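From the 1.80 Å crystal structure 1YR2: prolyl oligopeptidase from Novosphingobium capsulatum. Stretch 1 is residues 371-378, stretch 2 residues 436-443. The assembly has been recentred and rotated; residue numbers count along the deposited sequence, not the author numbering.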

# COMPACT_ATOMS: atom_id res chain seq x y z
N ILE A 371 -8.31 -12.19 -16.96
CA ILE A 371 -9.17 -13.17 -17.55
C ILE A 371 -8.74 -14.57 -17.09
O ILE A 371 -7.54 -14.89 -17.10
CB ILE A 371 -9.18 -13.05 -19.07
CG1 ILE A 371 -9.98 -11.81 -19.48
CG2 ILE A 371 -9.89 -14.25 -19.68
CD1 ILE A 371 -9.96 -11.45 -21.02
N ALA A 372 -9.71 -15.38 -16.67
CA ALA A 372 -9.45 -16.77 -16.30
C ALA A 372 -10.67 -17.62 -16.55
O ALA A 372 -11.80 -17.18 -16.34
CB ALA A 372 -9.01 -16.86 -14.81
N GLY A 373 -10.46 -18.86 -17.01
CA GLY A 373 -11.56 -19.75 -17.28
C GLY A 373 -12.25 -19.13 -18.49
O GLY A 373 -11.59 -18.87 -19.51
N ASN A 374 -13.53 -18.79 -18.38
CA ASN A 374 -14.23 -18.12 -19.49
C ASN A 374 -14.76 -16.77 -19.08
O ASN A 374 -15.70 -16.31 -19.66
CB ASN A 374 -15.40 -18.96 -20.03
CG ASN A 374 -14.94 -20.26 -20.64
OD1 ASN A 374 -13.88 -20.31 -21.31
ND2 ASN A 374 -15.68 -21.33 -20.37
N ARG A 375 -14.07 -16.12 -18.13
CA ARG A 375 -14.60 -14.95 -17.47
C ARG A 375 -13.60 -13.83 -17.26
O ARG A 375 -12.36 -14.03 -17.16
CB ARG A 375 -15.17 -15.37 -16.13
CG ARG A 375 -16.48 -16.07 -16.21
CD ARG A 375 -16.95 -16.59 -14.88
NE ARG A 375 -18.35 -16.99 -14.90
CZ ARG A 375 -19.01 -17.38 -13.80
NH1 ARG A 375 -18.41 -17.46 -12.61
NH2 ARG A 375 -20.29 -17.64 -13.87
N LEU A 376 -14.16 -12.63 -17.16
CA LEU A 376 -13.44 -11.46 -16.70
C LEU A 376 -13.61 -11.33 -15.20
O LEU A 376 -14.70 -11.51 -14.70
CB LEU A 376 -14.00 -10.18 -17.32
CG LEU A 376 -13.81 -9.95 -18.80
CD1 LEU A 376 -14.88 -9.02 -19.34
CD2 LEU A 376 -12.39 -9.35 -19.01
N PHE A 377 -12.53 -11.03 -14.52
CA PHE A 377 -12.56 -10.72 -13.07
C PHE A 377 -12.05 -9.30 -12.87
O PHE A 377 -10.86 -8.99 -13.10
CB PHE A 377 -11.75 -11.76 -12.29
CG PHE A 377 -12.36 -13.12 -12.35
CD1 PHE A 377 -13.42 -13.45 -11.50
CD2 PHE A 377 -12.01 -13.97 -13.37
CE1 PHE A 377 -14.05 -14.68 -11.59
CE2 PHE A 377 -12.62 -15.19 -13.50
CZ PHE A 377 -13.66 -15.56 -12.62
N ALA A 378 -12.91 -8.45 -12.34
CA ALA A 378 -12.69 -6.99 -12.29
C ALA A 378 -12.60 -6.57 -10.83
O ALA A 378 -13.55 -6.77 -10.09
CB ALA A 378 -13.82 -6.25 -12.97
N ALA A 436 -7.07 -19.82 -3.96
CA ALA A 436 -7.42 -20.50 -5.20
C ALA A 436 -8.80 -19.96 -5.57
O ALA A 436 -9.64 -19.75 -4.68
CB ALA A 436 -7.47 -22.03 -5.01
N LEU A 437 -8.98 -19.66 -6.84
CA LEU A 437 -10.22 -19.15 -7.38
C LEU A 437 -10.73 -20.13 -8.41
O LEU A 437 -10.02 -20.48 -9.32
CB LEU A 437 -9.99 -17.77 -8.02
CG LEU A 437 -11.09 -17.20 -8.88
CD1 LEU A 437 -12.29 -16.85 -8.04
CD2 LEU A 437 -10.53 -15.98 -9.65
N ASP A 438 -11.97 -20.58 -8.27
CA ASP A 438 -12.62 -21.39 -9.30
C ASP A 438 -13.40 -20.41 -10.15
O ASP A 438 -14.40 -19.85 -9.71
CB ASP A 438 -13.56 -22.40 -8.66
CG ASP A 438 -14.26 -23.28 -9.70
OD1 ASP A 438 -14.20 -22.98 -10.90
OD2 ASP A 438 -14.91 -24.27 -9.38
N PRO A 439 -12.95 -20.14 -11.35
CA PRO A 439 -13.57 -19.08 -12.13
C PRO A 439 -14.98 -19.42 -12.56
O PRO A 439 -15.75 -18.49 -12.69
CB PRO A 439 -12.56 -18.86 -13.28
CG PRO A 439 -11.90 -20.09 -13.43
CD PRO A 439 -11.84 -20.78 -12.06
N ALA A 440 -15.35 -20.70 -12.67
CA ALA A 440 -16.72 -21.08 -13.07
C ALA A 440 -17.74 -20.80 -11.99
O ALA A 440 -18.89 -20.59 -12.28
CB ALA A 440 -16.76 -22.58 -13.43
N THR A 441 -17.34 -20.82 -10.71
CA THR A 441 -18.26 -20.52 -9.62
C THR A 441 -17.98 -19.18 -8.91
O THR A 441 -18.77 -18.74 -8.08
CB THR A 441 -18.20 -21.60 -8.59
OG1 THR A 441 -16.87 -21.65 -8.06
CG2 THR A 441 -18.40 -22.99 -9.22
N ALA A 442 -16.82 -18.57 -9.20
CA ALA A 442 -16.39 -17.31 -8.63
C ALA A 442 -16.23 -17.47 -7.11
O ALA A 442 -16.55 -16.57 -6.35
CB ALA A 442 -17.38 -16.19 -9.00
N LYS A 443 -15.68 -18.61 -6.69
CA LYS A 443 -15.44 -18.88 -5.28
C LYS A 443 -13.96 -19.08 -4.99
O LYS A 443 -13.23 -19.75 -5.72
CB LYS A 443 -16.18 -20.15 -4.87
CG LYS A 443 -17.73 -20.05 -4.82
CD LYS A 443 -18.31 -21.41 -4.36
CE LYS A 443 -19.73 -21.29 -3.77
NZ LYS A 443 -20.62 -20.46 -4.65

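Two turns meet in this contact, and Pro-439 lies at its centre, with more of its surface covered by the other stretch than any other residue has. It follows directly on the strand that ends at Asp-438, and its CA-to-CB bond points toward the first stretch. Pro-439 CB lies 3.5 Å from Phe-377 CZ and 4.4 Å from Ala-372 CB, while Pro-439 CG comes within 3.9 Å of Gly-373 CA. A proline suits this place because its compact ring presents an apolar surface and its fixed phi, here -68°, fits the bend that the chain makes as it leaves the strand. That bend is held by backbone hydrogen bonds within its own stretch, among them Ala-442 N to Asp-438 O at 2.8 Å.

The facing turn is a type II' beta turn from Ala-372 to Arg-375, closed by hydrogen bonds from Ala-372 N to Arg-375 O at 3.0 Å and from Arg-375 N to Ala-372 O at 3.1 Å. Gly-373 suits it on two counts. Its phi of 69° by itself favours glycine, and a CB built at the ideal position would point toward the second stretch and stand 2.7 Å from Pro-439 CG, a clash. The bare CA therefore lets the proline ring approach closely.

Arg-375 and Phe-377, both on the strand that leaves this turn, point their CA-to-CB bonds toward the second stretch, as expected of alternate residues in a strand; Leu-376 between them is out of reach. Arg-375 has an extended side chain beyond chi1, with chi2 and chi3 both t, which carries its guanidinium out to the backbone of the second turn. There Arg-375 NH1 donates a weak hydrogen bond to Pro-439 O, 2.9 Å long but bent to 129° at the hydrogen. Ala-440 O is also close, 3.2 Å from Arg-375 NH1, but it sits over the face of the guanidinium, where the angle is too poor for a hydrogen bond. Its partial negative charge can still favour the nearby cation.

Phe-377 supplies the apolar counterpart, its broad, flat ring meeting three side chains. Leu-437 CD2 lies over one face, 4.1 Å from the ring centroid and only 6° off the ring normal, a well-centred CH-pi contact. Ala-442 CB stands at the ring edge, 4.5 Å from Phe-377 CE1, a looser contact, and Pro-439 makes the closest approach through the CZ contact already described. The buried phenyl ring thus packs against apolar groups, while the partly exposed arginine reaches polar backbone.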